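Local coordinates for protein arginase (Thermus thermophilus, PDB 2EF5) that probably catalyses the manganese-dependent hydrolysis of L-arginine to L-ornithine and urea, the step of the urea cycle that releases urea, at residues L66-K77 with H147-R155; H120-T128 with R176-R184. One frame throughout, in Å; residues are numbered along the deposited sequence.

Contact 1. Residues L66-K77 with H147-R155; sequences LEEIRAAALVLK and HPRLTEVFR
The guanidinium groups of R70 and R149 lie flat on each other, centres 3.5 Å apart and planes 5° from parallel, in a salt-bridge network where two nearly parallel helices of the arginase fold meet. The opposite face of R70 is covered by V153 CG2, and E152 OE2 stands near its edge. At the edge of R149, E67 is gripped side-on: NE and NH2 each bind one carboxylate oxygen on its syn side, NE to OE2 at 2.8 Å, with the two planes nearly coplanar. The H147 ring has L66 CD1 over one face (CH-pi) and P148 CD over the other; the F154 ring has R70 O at its edge. Two like charges can probably stack because carboxylates flank them. R70 NH2 reaches the anti lone pair of E152 OE2 at 2.8 Å, but the bond is bent (137°). R70 suits its place as a knob among R149, E152, V153 and F154: CG is anti to the backbone N (chi1 180°) and the extended chain carries NE to R149 O, 2.7 Å away.

Beneath this polar layer the packing is mostly hydrocarbon. L66 CD2 meets L150 CD2 tip to tip, and A73 is small enough for F154 to come close, its CB 3.4 Å from F154 CZ. At the far end the extended K77 places NZ in the carbonyl plane of V153 O, 2.8 Å away.

Contact 2. Residues H120-T128 with R176-R184; sequences HADFNTPET and RLLKEAGVR. With MN (manganese (II) ion), chain H.
F123 is the main bump, its ring set into a hollow formed by L177, L178, A181 and V183. L178 CD2 lies over one face, 3.7 Å from the ring centroid in a CH-pi contact, while L177 CB abuts the edge at F123 CD2. A181 CB and V183 CG2 approach CZ obliquely; the small alanine lets the ring tip come in, and a Schellman motif with G182 at positive phi turns the chain so that V183 closes the hollow. With an alanine in place of F123, L178 CD2 would probably lose the ring face it rests on and a gap would open between loop and helix.

L177 is the answering bump: with CG anti to its carbonyl carbon (chi1 -66°), CD1 runs tip to tip against T125 CG2, a tight 3.5 Å, and T128 CG2. The threonine hydroxyls serve the loop, T125 N donating to T128 OG1 at 2.7 Å and T128 N to T125 OG1 in an ST motif.

L178 CD1 touches A121 CB, beside D122, whose OD2 binds manganese at 2.2 Å with H96, D118 and D217. With no hydrogen bond across it, the largely apolar contact buries F123 O without a partner and backs the metal-binding loop with hydrocarbon.

In the fold
Both contacts are partly buried and lie well away from the chain centre, but contact 1 has more of the surface about it. Its helices pair through charged groups above a mostly apolar floor, whereas contact 2 joins a loop to a helix end with no hydrogen bond between them and with most of its touching residues buried. Contact 2 also carries manganese ligands; in contact 1 the side chains of A73 and L150 are each about 11 Å from those of H96 and D122, respectively. Their segments alternate along the chain and meet where P126 CD packs on H147 N. Helix 138-142 is shared: V141 touches L150 and F154, while P138 and L139 touch D122 and F123.

Contact 1. Residues L66-K77 with H147-R155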
ATOM      1  N   LEU A  66      12.427 -34.937 -24.723  1.00 37.97           N
ATOM      2  CA  LEU A  66      11.376 -35.284 -23.773  1.00 36.82           C
ATOM      3  C   LEU A  66      11.260 -36.786 -23.522  1.00 36.72           C
ATOM      4  O   LEU A  66      11.246 -37.221 -22.367  1.00 36.92           O
ATOM      5  CB  LEU A  66      10.022 -34.731 -24.233  1.00 37.99           C
ATOM      6  CG  LEU A  66       8.891 -34.866 -23.206  1.00 37.80           C
ATOM      7  CD1 LEU A  66       7.834 -33.820 -23.469  1.00 40.05           C
ATOM      8  CD2 LEU A  66       8.295 -36.264 -23.256  1.00 38.83           C
ATOM      9  N   GLU A  67      11.178 -37.580 -24.585  1.00 34.74           N
ATOM     10  CA  GLU A  67      11.055 -39.028 -24.427  1.00 34.23           C
ATOM     11  C   GLU A  67      12.279 -39.678 -23.778  1.00 33.01           C
ATOM     12  O   GLU A  67      12.140 -40.626 -23.009  1.00 30.52           O
ATOM     13  CB  GLU A  67      10.781 -39.701 -25.777  1.00 35.59           C
ATOM     14  CG  GLU A  67       9.388 -39.459 -26.342  1.00 36.69           C
ATOM     15  CD  GLU A  67       8.278 -39.893 -25.391  1.00 37.76           C
ATOM     16  OE1 GLU A  67       8.402 -40.968 -24.774  1.00 37.79           O
ATOM     17  OE2 GLU A  67       7.272 -39.165 -25.270  1.00 38.64           O
ATOM     18  N   GLU A  68      13.473 -39.183 -24.093  1.00 31.80           N
ATOM     19  CA  GLU A  68      14.686 -39.743 -23.503  1.00 33.10           C
ATOM     20  C   GLU A  68      14.724 -39.411 -22.013  1.00 32.16           C
ATOM     21  O   GLU A  68      15.126 -40.230 -21.185  1.00 30.62           O
ATOM     22  CB  GLU A  68      15.935 -39.190 -24.197  1.00 35.50           C
ATOM     23  CG  GLU A  68      16.101 -39.660 -25.636  1.00 39.10           C
ATOM     24  CD  GLU A  68      15.434 -38.748 -26.646  1.00 40.89           C
ATOM     25  OE1 GLU A  68      14.262 -38.363 -26.445  1.00 41.50           O
ATOM     26  OE2 GLU A  68      16.089 -38.423 -27.656  1.00 43.20           O
ATOM     27  N   ILE A  69      14.298 -38.198 -21.679  1.00 30.40           N
ATOM     28  CA  ILE A  69      14.260 -37.765 -20.292  1.00 29.39           C
ATOM     29  C   ILE A  69      13.226 -38.600 -19.543  1.00 29.05           C
ATOM     30  O   ILE A  69      13.487 -39.097 -18.449  1.00 28.26           O
ATOM     31  CB  ILE A  69      13.900 -36.272 -20.195  1.00 28.26           C
ATOM     32  CG1 ILE A  69      15.050 -35.432 -20.760  1.00 30.55           C
ATOM     33  CG2 ILE A  69      13.619 -35.893 -18.756  1.00 31.07           C
ATOM     34  CD1 ILE A  69      14.743 -33.955 -20.879  1.00 29.48           C
ATOM     35  N   ARG A  70      12.054 -38.763 -20.150  1.00 28.34           N
ATOM     36  CA  ARG A  70      10.985 -39.554 -19.552  1.00 29.70           C
ATOM     37  C   ARG A  70      11.467 -40.981 -19.258  1.00 29.47           C
ATOM     38  O   ARG A  70      11.247 -41.510 -18.168  1.00 30.12           O
ATOM     39  CB  ARG A  70       9.783 -39.595 -20.503  1.00 30.40           C
ATOM     40  CG  ARG A  70       8.581 -40.396 -20.015  1.00 32.26           C
ATOM     41  CD  ARG A  70       7.486 -40.398 -21.084  1.00 33.76           C
ATOM     42  NE  ARG A  70       6.203 -40.886 -20.588  1.00 34.76           N
ATOM     43  CZ  ARG A  70       5.926 -42.160 -20.333  1.00 34.60           C
ATOM     44  NH1 ARG A  70       6.841 -43.097 -20.530  1.00 37.13           N
ATOM     45  NH2 ARG A  70       4.729 -42.499 -19.878  1.00 34.38           N
ATOM     46  N   ALA A  71      12.136 -41.592 -20.234  1.00 28.15           N
ATOM     47  CA  ALA A  71      12.637 -42.957 -20.082  1.00 28.94           C
ATOM     48  C   ALA A  71      13.597 -43.086 -18.900  1.00 28.79           C
ATOM     49  O   ALA A  71      13.436 -43.965 -18.053  1.00 29.15           O
ATOM     50  CB  ALA A  71      13.324 -43.409 -21.374  1.00 29.63           C
ATOM     51  N   ALA A  72      14.590 -42.204 -18.840  1.00 28.37           N
ATOM     52  CA  ALA A  72      15.565 -42.231 -17.752  1.00 27.67           C
ATOM     53  C   ALA A  72      14.908 -41.981 -16.395  1.00 26.22           C
ATOM     54  O   ALA A  72      15.138 -42.724 -15.444  1.00 26.39           O
ATOM     55  CB  ALA A  72      16.658 -41.201 -18.003  1.00 27.67           C
ATOM     56  N   ALA A  73      14.097 -40.931 -16.310  1.00 25.19           N
ATOM     57  CA  ALA A  73      13.413 -40.595 -15.070  1.00 25.46           C
ATOM     58  C   ALA A  73      12.519 -41.740 -14.599  1.00 25.27           C
ATOM     59  O   ALA A  73      12.346 -41.953 -13.402  1.00 25.93           O
ATOM     60  CB  ALA A  73      12.586 -39.331 -15.256  1.00 25.82           C
ATOM     61  N   LEU A  74      11.951 -42.473 -15.551  1.00 25.36           N
ATOM     62  CA  LEU A  74      11.073 -43.594 -15.228  1.00 26.87           C
ATOM     63  C   LEU A  74      11.870 -44.738 -14.602  1.00 25.39           C
ATOM     64  O   LEU A  74      11.415 -45.381 -13.660  1.00 26.19           O
ATOM     65  CB  LEU A  74      10.345 -44.077 -16.494  1.00 28.83           C
ATOM     66  CG  LEU A  74       9.146 -45.012 -16.299  1.00 31.20           C
ATOM     67  CD1 LEU A  74       8.155 -44.390 -15.320  1.00 31.03           C
ATOM     68  CD2 LEU A  74       8.481 -45.274 -17.652  1.00 31.43           C
ATOM     69  N   VAL A  75      13.066 -44.983 -15.124  1.00 25.84           N
ATOM     70  CA  VAL A  75      13.920 -46.031 -14.581  1.00 27.51           C
ATOM     71  C   VAL A  75      14.289 -45.629 -13.154  1.00 28.51           C
ATOM     72  O   VAL A  75      14.312 -46.464 -12.248  1.00 29.11           O
ATOM     73  CB  VAL A  75      15.211 -46.196 -15.419  1.00 27.65           C
ATOM     74  CG1 VAL A  75      16.162 -47.174 -14.744  1.00 28.34           C
ATOM     75  CG2 VAL A  75      14.860 -46.685 -16.813  1.00 27.55           C
ATOM     76  N   LEU A  76      14.574 -44.343 -12.964  1.00 27.98           N
ATOM     77  CA  LEU A  76      14.927 -43.826 -11.643  1.00 27.90           C
ATOM     78  C   LEU A  76      13.759 -44.003 -10.674  1.00 27.38           C
ATOM     79  O   LEU A  76      13.937 -44.490  -9.561  1.00 27.29           O
ATOM     80  CB  LEU A  76      15.301 -42.345 -11.735  1.00 24.57           C
ATOM     81  CG  LEU A  76      15.560 -41.598 -10.423  1.00 24.47           C
ATOM     82  CD1 LEU A  76      16.744 -42.222  -9.700  1.00 23.37           C
ATOM     83  CD2 LEU A  76      15.830 -40.128 -10.722  1.00 21.76           C
ATOM     84  N   LYS A  77      12.565 -43.604 -11.101  1.00 28.42           N
ATOM     85  CA  LYS A  77      11.381 -43.728 -10.262  1.00 29.81           C
ATOM     86  C   LYS A  77      11.204 -45.170  -9.794  1.00 30.80           C
ATOM     87  O   LYS A  77      11.005 -45.427  -8.610  1.00 31.17           O
ATOM     88  CB  LYS A  77      10.140 -43.279 -11.033  1.00 29.99           C
ATOM     89  CG  LYS A  77       8.821 -43.496 -10.302  1.00 29.94           C
ATOM     90  CD  LYS A  77       7.643 -43.161 -11.202  1.00 29.01           C
ATOM     91  CE  LYS A  77       6.317 -43.482 -10.530  1.00 29.96           C
ATOM     92  NZ  LYS A  77       5.162 -43.184 -11.430  1.00 32.41           N
ATOM     93  N   HIS A 147       3.517 -31.004 -20.003  1.00 35.84           N
ATOM     94  CA  HIS A 147       3.285 -32.007 -21.024  1.00 35.05           C
ATOM     95  C   HIS A 147       2.686 -33.281 -20.443  1.00 34.17           C
ATOM     96  O   HIS A 147       3.185 -33.820 -19.459  1.00 34.42           O
ATOM     97  CB  HIS A 147       4.589 -32.347 -21.738  1.00 36.50           C
ATOM     98  CG  HIS A 147       4.390 -33.069 -23.028  1.00 37.64           C
ATOM     99  ND1 HIS A 147       4.442 -32.441 -24.250  1.00 38.95           N
ATOM    100  CD2 HIS A 147       4.092 -34.369 -23.285  1.00 37.76           C
ATOM    101  CE1 HIS A 147       4.185 -33.316 -25.208  1.00 38.61           C
ATOM    102  NE2 HIS A 147       3.968 -34.493 -24.644  1.00 38.90           N
ATOM    103  N   PRO A 148       1.608 -33.786 -21.057  1.00 33.34           N
ATOM    104  CA  PRO A 148       0.922 -35.006 -20.619  1.00 32.19           C
ATOM    105  C   PRO A 148       1.842 -36.231 -20.495  1.00 31.89           C
ATOM    106  O   PRO A 148       1.664 -37.036 -19.581  1.00 32.57           O
ATOM    107  CB  PRO A 148      -0.159 -35.191 -21.685  1.00 32.77           C
ATOM    108  CG  PRO A 148      -0.470 -33.782 -22.090  1.00 33.30           C
ATOM    109  CD  PRO A 148       0.906 -33.173 -22.200  1.00 33.19           C
ATOM    110  N   ARG A 149       2.808 -36.370 -21.411  1.00 31.33           N
ATOM    111  CA  ARG A 149       3.755 -37.498 -21.397  1.00 31.76           C
ATOM    112  C   ARG A 149       4.541 -37.533 -20.100  1.00 31.96           C
ATOM    113  O   ARG A 149       5.030 -38.580 -19.678  1.00 32.15           O
ATOM    114  CB  ARG A 149       4.772 -37.410 -22.553  1.00 31.89           C
ATOM    115  CG  ARG A 149       4.313 -37.958 -23.895  1.00 33.91           C
ATOM    116  CD  ARG A 149       4.019 -39.432 -23.858  1.00 34.84           C
ATOM    117  NE  ARG A 149       5.140 -40.345 -23.993  1.00 34.03           N
ATOM    118  CZ  ARG A 149       5.059 -41.639 -23.728  1.00 34.43           C
ATOM    119  NH1 ARG A 149       3.916 -42.143 -23.314  1.00 33.85           N
ATOM    120  NH2 ARG A 149       6.119 -42.427 -23.865  1.00 33.16           N
ATOM    121  N   LEU A 150       4.671 -36.375 -19.476  1.00 29.83           N
ATOM    122  CA  LEU A 150       5.427 -36.274 -18.242  1.00 29.32           C
ATOM    123  C   LEU A 150       4.556 -36.320 -16.995  1.00 29.25           C
ATOM    124  O   LEU A 150       4.849 -37.055 -16.051  1.00 29.20           O
ATOM    125  CB  LEU A 150       6.253 -34.991 -18.253  1.00 27.42           C
ATOM    126  CG  LEU A 150       7.281 -34.863 -19.387  1.00 27.45           C
ATOM    127  CD1 LEU A 150       7.995 -33.525 -19.280  1.00 26.38           C
ATOM    128  CD2 LEU A 150       8.284 -36.006 -19.309  1.00 26.90           C
ATOM    129  N   THR A 151       3.485 -35.537 -16.991  1.00 30.81           N
ATOM    130  CA  THR A 151       2.594 -35.499 -15.842  1.00 32.67           C
ATOM    131  C   THR A 151       1.891 -36.832 -15.600  1.00 34.39           C
ATOM    132  O   THR A 151       1.629 -37.190 -14.451  1.00 33.70           O
ATOM    133  CB  THR A 151       1.527 -34.394 -15.997  1.00 33.22           C
ATOM    134  OG1 THR A 151       0.774 -34.615 -17.196  1.00 34.31           O
ATOM    135  CG2 THR A 151       2.193 -33.017 -16.068  1.00 33.57           C
ATOM    136  N   GLU A 152       1.602 -37.572 -16.669  1.00 35.24           N
ATOM    137  CA  GLU A 152       0.911 -38.852 -16.527  1.00 35.83           C
ATOM    138  C   GLU A 152       1.667 -39.854 -15.665  1.00 34.74           C
ATOM    139  O   GLU A 152       1.056 -40.679 -14.991  1.00 33.66           O
ATOM    140  CB  GLU A 152       0.619 -39.480 -17.901  1.00 38.22           C
ATOM    141  CG  GLU A 152       1.835 -39.708 -18.780  1.00 41.38           C
ATOM    142  CD  GLU A 152       1.488 -40.415 -20.080  1.00 44.12           C
ATOM    143  OE1 GLU A 152       0.383 -40.176 -20.611  1.00 44.76           O
ATOM    144  OE2 GLU A 152       2.322 -41.200 -20.578  1.00 44.12           O
ATOM    145  N   VAL A 153       2.993 -39.784 -15.675  1.00 32.96           N
ATOM    146  CA  VAL A 153       3.774 -40.718 -14.877  1.00 31.59           C
ATOM    147  C   VAL A 153       4.592 -40.081 -13.753  1.00 31.00           C
ATOM    148  O   VAL A 153       5.111 -40.792 -12.891  1.00 30.50           O
ATOM    149  CB  VAL A 153       4.736 -41.542 -15.762  1.00 31.96           C
ATOM    150  CG1 VAL A 153       3.941 -42.472 -16.669  1.00 34.56           C
ATOM    151  CG2 VAL A 153       5.612 -40.611 -16.589  1.00 30.35           C
ATOM    152  N   PHE A 154       4.706 -38.755 -13.745  1.00 30.15           N
ATOM    153  CA  PHE A 154       5.492 -38.098 -12.704  1.00 28.60           C
ATOM    154  C   PHE A 154       4.745 -37.177 -11.744  1.00 29.67           C
ATOM    155  O   PHE A 154       5.332 -36.715 -10.761  1.00 29.40           O
ATOM    156  CB  PHE A 154       6.663 -37.340 -13.332  1.00 26.46           C
ATOM    157  CG  PHE A 154       7.575 -38.210 -14.152  1.00 24.38           C
ATOM    158  CD1 PHE A 154       8.087 -39.385 -13.622  1.00 24.45           C
ATOM    159  CD2 PHE A 154       7.896 -37.869 -15.464  1.00 24.79           C
ATOM    160  CE1 PHE A 154       8.900 -40.213 -14.383  1.00 24.49           C
ATOM    161  CE2 PHE A 154       8.710 -38.689 -16.235  1.00 22.68           C
ATOM    162  CZ  PHE A 154       9.214 -39.862 -15.697  1.00 24.49           C
ATOM    163  N   ARG A 155       3.470 -36.897 -12.002  1.00 30.04           N
ATOM    164  CA  ARG A 155       2.721 -36.038 -11.086  1.00 32.80           C
ATOM    165  C   ARG A 155       2.838 -36.737  -9.736  1.00 32.72           C
ATOM    166  O   ARG A 155       2.578 -37.938  -9.636  1.00 31.95           O
ATOM    167  CB  ARG A 155       1.248 -35.937 -11.508  1.00 36.06           C
ATOM    168  CG  ARG A 155       0.422 -34.966 -10.664  1.00 41.49           C
ATOM    169  CD  ARG A 155      -0.966 -34.727 -11.260  1.00 45.97           C
ATOM    170  NE  ARG A 155      -1.811 -35.919 -11.226  1.00 51.85           N
ATOM    171  CZ  ARG A 155      -2.375 -36.409 -10.126  1.00 55.50           C
ATOM    172  NH1 ARG A 155      -2.187 -35.809  -8.958  1.00 56.45           N
ATOM    173  NH2 ARG A 155      -3.129 -37.503 -10.194  1.00 56.53           N
TER

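Contact 2. Residues H120-T128 with R176-R184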
ATOM      1  N   HIS A 120      16.262 -21.051  -9.124  1.00 21.04           N
ATOM      2  CA  HIS A 120      15.136 -21.005 -10.055  1.00 24.00           C
ATOM      3  C   HIS A 120      13.963 -21.801  -9.499  1.00 23.94           C
ATOM      4  O   HIS A 120      14.129 -22.576  -8.560  1.00 22.87           O
ATOM      5  CB  HIS A 120      15.539 -21.576 -11.416  1.00 26.44           C
ATOM      6  CG  HIS A 120      16.766 -20.947 -11.990  1.00 29.17           C
ATOM      7  ND1 HIS A 120      18.036 -21.417 -11.737  1.00 30.34           N
ATOM      8  CD2 HIS A 120      16.923 -19.843 -12.765  1.00 31.27           C
ATOM      9  CE1 HIS A 120      18.925 -20.634 -12.326  1.00 32.00           C
ATOM     10  NE2 HIS A 120      18.272 -19.672 -12.957  1.00 33.50           N
ATOM     11  N   ALA A 121      12.785 -21.611 -10.086  1.00 24.62           N
ATOM     12  CA  ALA A 121      11.579 -22.300  -9.639  1.00 25.42           C
ATOM     13  C   ALA A 121      11.285 -23.569 -10.429  1.00 24.95           C
ATOM     14  O   ALA A 121      10.529 -24.423  -9.965  1.00 25.37           O
ATOM     15  CB  ALA A 121      10.388 -21.357  -9.722  1.00 25.76           C
ATOM     16  N   ASP A 122      11.883 -23.692 -11.610  1.00 23.67           N
ATOM     17  CA  ASP A 122      11.671 -24.857 -12.470  1.00 25.07           C
ATOM     18  C   ASP A 122      10.180 -25.156 -12.566  1.00 24.87           C
ATOM     19  O   ASP A 122       9.769 -26.320 -12.551  1.00 24.89           O
ATOM     20  CB  ASP A 122      12.391 -26.088 -11.911  1.00 24.75           C
ATOM     21  CG  ASP A 122      13.895 -25.913 -11.858  1.00 24.62           C
ATOM     22  OD1 ASP A 122      14.461 -25.327 -12.804  1.00 24.77           O
ATOM     23  OD2 ASP A 122      14.509 -26.374 -10.878  1.00 22.67           O
ATOM     24  N   PHE A 123       9.382 -24.097 -12.670  1.00 23.93           N
ATOM     25  CA  PHE A 123       7.937 -24.227 -12.735  1.00 26.09           C
ATOM     26  C   PHE A 123       7.350 -23.856 -14.102  1.00 27.66           C
ATOM     27  O   PHE A 123       6.199 -23.418 -14.194  1.00 27.71           O
ATOM     28  CB  PHE A 123       7.301 -23.359 -11.651  1.00 24.52           C
ATOM     29  CG  PHE A 123       6.068 -23.962 -11.034  1.00 25.57           C
ATOM     30  CD1 PHE A 123       6.167 -25.028 -10.153  1.00 25.15           C
ATOM     31  CD2 PHE A 123       4.808 -23.460 -11.335  1.00 24.51           C
ATOM     32  CE1 PHE A 123       5.028 -25.589  -9.576  1.00 26.18           C
ATOM     33  CE2 PHE A 123       3.664 -24.008 -10.772  1.00 24.25           C
ATOM     34  CZ  PHE A 123       3.769 -25.077  -9.888  1.00 26.48           C
ATOM     35  N   ASN A 124       8.138 -24.025 -15.158  1.00 29.80           N
ATOM     36  CA  ASN A 124       7.675 -23.715 -16.512  1.00 31.95           C
ATOM     37  C   ASN A 124       6.880 -24.873 -17.116  1.00 33.05           C
ATOM     38  O   ASN A 124       6.968 -26.016 -16.664  1.00 32.36           O
ATOM     39  CB  ASN A 124       8.867 -23.412 -17.431  1.00 31.92           C
ATOM     40  CG  ASN A 124       9.307 -21.964 -17.369  1.00 32.42           C
ATOM     41  OD1 ASN A 124      10.497 -21.670 -17.248  1.00 34.69           O
ATOM     42  ND2 ASN A 124       8.350 -21.049 -17.472  1.00 32.40           N
ATOM     43  N   THR A 125       6.095 -24.555 -18.137  1.00 35.49           N
ATOM     44  CA  THR A 125       5.320 -25.547 -18.868  1.00 36.88           C
ATOM     45  C   THR A 125       5.750 -25.348 -20.311  1.00 37.42           C
ATOM     46  O   THR A 125       6.448 -24.382 -20.619  1.00 37.10           O
ATOM     47  CB  THR A 125       3.803 -25.301 -18.756  1.00 38.35           C
ATOM     48  OG1 THR A 125       3.498 -23.963 -19.170  1.00 40.21           O
ATOM     49  CG2 THR A 125       3.336 -25.516 -17.333  1.00 38.34           C
ATOM     50  N   PRO A 126       5.363 -26.261 -21.215  1.00 38.90           N
ATOM     51  CA  PRO A 126       5.778 -26.067 -22.606  1.00 39.64           C
ATOM     52  C   PRO A 126       5.341 -24.700 -23.117  1.00 40.51           C
ATOM     53  O   PRO A 126       6.013 -24.087 -23.946  1.00 40.77           O
ATOM     54  CB  PRO A 126       5.085 -27.216 -23.326  1.00 40.56           C
ATOM     55  CG  PRO A 126       5.137 -28.309 -22.296  1.00 40.42           C
ATOM     56  CD  PRO A 126       4.712 -27.570 -21.036  1.00 39.48           C
ATOM     57  N   GLU A 127       4.219 -24.225 -22.589  1.00 41.65           N
ATOM     58  CA  GLU A 127       3.653 -22.936 -22.967  1.00 44.45           C
ATOM     59  C   GLU A 127       4.427 -21.723 -22.449  1.00 45.11           C
ATOM     60  O   GLU A 127       4.641 -20.757 -23.186  1.00 45.63           O
ATOM     61  CB  GLU A 127       2.208 -22.830 -22.468  1.00 45.73           C
ATOM     62  CG  GLU A 127       1.208 -23.756 -23.145  1.00 50.46           C
ATOM     63  CD  GLU A 127       1.492 -25.229 -22.908  1.00 53.63           C
ATOM     64  OE1 GLU A 127       1.860 -25.599 -21.771  1.00 53.92           O
ATOM     65  OE2 GLU A 127       1.326 -26.023 -23.859  1.00 56.56           O
ATOM     66  N   THR A 128       4.841 -21.771 -21.185  1.00 44.92           N
ATOM     67  CA  THR A 128       5.552 -20.653 -20.572  1.00 44.36           C
ATOM     68  C   THR A 128       7.036 -20.511 -20.898  1.00 44.86           C
ATOM     69  O   THR A 128       7.620 -19.464 -20.620  1.00 44.93           O
ATOM     70  CB  THR A 128       5.404 -20.683 -19.042  1.00 44.33           C
ATOM     71  OG1 THR A 128       5.983 -21.888 -18.524  1.00 42.92           O
ATOM     72  CG2 THR A 128       3.934 -20.621 -18.656  1.00 43.85           C
ATOM     73  N   ARG A 176       3.137 -16.431 -12.994  1.00 33.79           N
ATOM     74  CA  ARG A 176       1.700 -16.669 -13.105  1.00 33.16           C
ATOM     75  C   ARG A 176       1.310 -18.051 -12.584  1.00 31.75           C
ATOM     76  O   ARG A 176       0.414 -18.177 -11.748  1.00 31.09           O
ATOM     77  CB  ARG A 176       1.232 -16.540 -14.562  1.00 35.70           C
ATOM     78  CG  ARG A 176       0.983 -15.117 -15.036  1.00 38.60           C
ATOM     79  CD  ARG A 176       0.227 -15.071 -16.376  1.00 40.93           C
ATOM     80  NE  ARG A 176       0.984 -15.652 -17.484  1.00 42.78           N
ATOM     81  CZ  ARG A 176       0.864 -16.907 -17.912  1.00 42.79           C
ATOM     82  NH1 ARG A 176       0.006 -17.736 -17.333  1.00 42.92           N
ATOM     83  NH2 ARG A 176       1.610 -17.332 -18.923  1.00 43.19           N
ATOM     84  N   LEU A 177       1.984 -19.084 -13.080  1.00 29.92           N
ATOM     85  CA  LEU A 177       1.687 -20.452 -12.672  1.00 29.87           C
ATOM     86  C   LEU A 177       1.878 -20.662 -11.170  1.00 30.16           C
ATOM     87  O   LEU A 177       1.052 -21.299 -10.510  1.00 29.25           O
ATOM     88  CB  LEU A 177       2.557 -21.437 -13.460  1.00 30.74           C
ATOM     89  CG  LEU A 177       2.289 -21.497 -14.964  1.00 32.04           C
ATOM     90  CD1 LEU A 177       3.236 -22.490 -15.606  1.00 32.98           C
ATOM     91  CD2 LEU A 177       0.840 -21.898 -15.215  1.00 32.62           C
ATOM     92  N   LEU A 178       2.971 -20.131 -10.631  1.00 29.91           N
ATOM     93  CA  LEU A 178       3.238 -20.265  -9.204  1.00 29.43           C
ATOM     94  C   LEU A 178       2.112 -19.622  -8.387  1.00 30.89           C
ATOM     95  O   LEU A 178       1.605 -20.218  -7.432  1.00 28.59           O
ATOM     96  CB  LEU A 178       4.583 -19.620  -8.852  1.00 28.13           C
ATOM     97  CG  LEU A 178       5.826 -20.393  -9.308  1.00 26.66           C
ATOM     98  CD1 LEU A 178       7.052 -19.503  -9.236  1.00 24.29           C
ATOM     99  CD2 LEU A 178       6.002 -21.634  -8.437  1.00 23.97           C
ATOM    100  N   LYS A 179       1.707 -18.412  -8.759  1.00 33.34           N
ATOM    101  CA  LYS A 179       0.630 -17.753  -8.026  1.00 37.04           C
ATOM    102  C   LYS A 179      -0.690 -18.500  -8.194  1.00 37.17           C
ATOM    103  O   LYS A 179      -1.416 -18.717  -7.225  1.00 37.36           O
ATOM    104  CB  LYS A 179       0.485 -16.299  -8.478  1.00 39.31           C
ATOM    105  CG  LYS A 179       1.603 -15.413  -7.961  1.00 42.89           C
ATOM    106  CD  LYS A 179       1.219 -13.944  -7.992  1.00 45.78           C
ATOM    107  CE  LYS A 179       2.170 -13.126  -7.127  1.00 47.08           C
ATOM    108  NZ  LYS A 179       2.151 -13.586  -5.703  1.00 47.69           N
ATOM    109  N   GLU A 180      -0.990 -18.899  -9.426  1.00 37.83           N
ATOM    110  CA  GLU A 180      -2.212 -19.642  -9.708  1.00 37.93           C
ATOM    111  C   GLU A 180      -2.260 -20.915  -8.874  1.00 37.14           C
ATOM    112  O   GLU A 180      -3.285 -21.237  -8.269  1.00 37.74           O
ATOM    113  CB  GLU A 180      -2.277 -20.023 -11.190  1.00 39.93           C
ATOM    114  CG  GLU A 180      -2.946 -19.003 -12.099  1.00 44.52           C
ATOM    115  CD  GLU A 180      -2.899 -19.411 -13.569  1.00 46.01           C
ATOM    116  OE1 GLU A 180      -3.117 -20.607 -13.863  1.00 47.88           O
ATOM    117  OE2 GLU A 180      -2.653 -18.536 -14.425  1.00 46.98           O
ATOM    118  N   ALA A 181      -1.143 -21.637  -8.850  1.00 34.83           N
ATOM    119  CA  ALA A 181      -1.050 -22.896  -8.119  1.00 33.52           C
ATOM    120  C   ALA A 181      -0.984 -22.724  -6.602  1.00 32.86           C
ATOM    121  O   ALA A 181      -1.218 -23.675  -5.862  1.00 33.62           O
ATOM    122  CB  ALA A 181       0.162 -23.686  -8.607  1.00 33.84           C
ATOM    123  N   GLY A 182      -0.658 -21.522  -6.140  1.00 31.92           N
ATOM    124  CA  GLY A 182      -0.584 -21.289  -4.707  1.00 31.82           C
ATOM    125  C   GLY A 182       0.653 -21.874  -4.037  1.00 31.29           C
ATOM    126  O   GLY A 182       0.602 -22.304  -2.882  1.00 31.64           O
ATOM    127  N   VAL A 183       1.766 -21.897  -4.760  1.00 29.56           N
ATOM    128  CA  VAL A 183       3.012 -22.423  -4.219  1.00 28.27           C
ATOM    129  C   VAL A 183       3.664 -21.389  -3.298  1.00 27.29           C
ATOM    130  O   VAL A 183       3.757 -20.211  -3.645  1.00 26.96           O
ATOM    131  CB  VAL A 183       4.000 -22.784  -5.358  1.00 28.63           C
ATOM    132  CG1 VAL A 183       5.358 -23.168  -4.775  1.00 27.50           C
ATOM    133  CG2 VAL A 183       3.434 -23.934  -6.189  1.00 27.53           C
ATOM    134  N   ARG A 184       4.093 -21.829  -2.119  1.00 26.76           N
ATOM    135  CA  ARG A 184       4.755 -20.935  -1.169  1.00 26.84           C
ATOM    136  C   ARG A 184       6.171 -20.698  -1.694  1.00 26.47           C
ATOM    137  O   ARG A 184       6.947 -21.645  -1.855  1.00 26.12           O
ATOM    138  CB  ARG A 184       4.810 -21.579   0.217  1.00 28.25           C
ATOM    139  CG  ARG A 184       5.619 -20.796   1.255  1.00 31.08           C
ATOM    140  CD  ARG A 184       5.002 -19.441   1.551  1.00 32.42           C
ATOM    141  NE  ARG A 184       3.673 -19.564   2.141  1.00 34.76           N
ATOM    142  CZ  ARG A 184       3.434 -19.917   3.399  1.00 35.86           C
ATOM    143  NH1 ARG A 184       4.442 -20.183   4.223  1.00 35.97           N
ATOM    144  NH2 ARG A 184       2.182 -20.009   3.834  1.00 35.60           N
TER
HETATM  145 MN    MN H1102      16.726 -26.434 -10.660  1.00 28.24          MN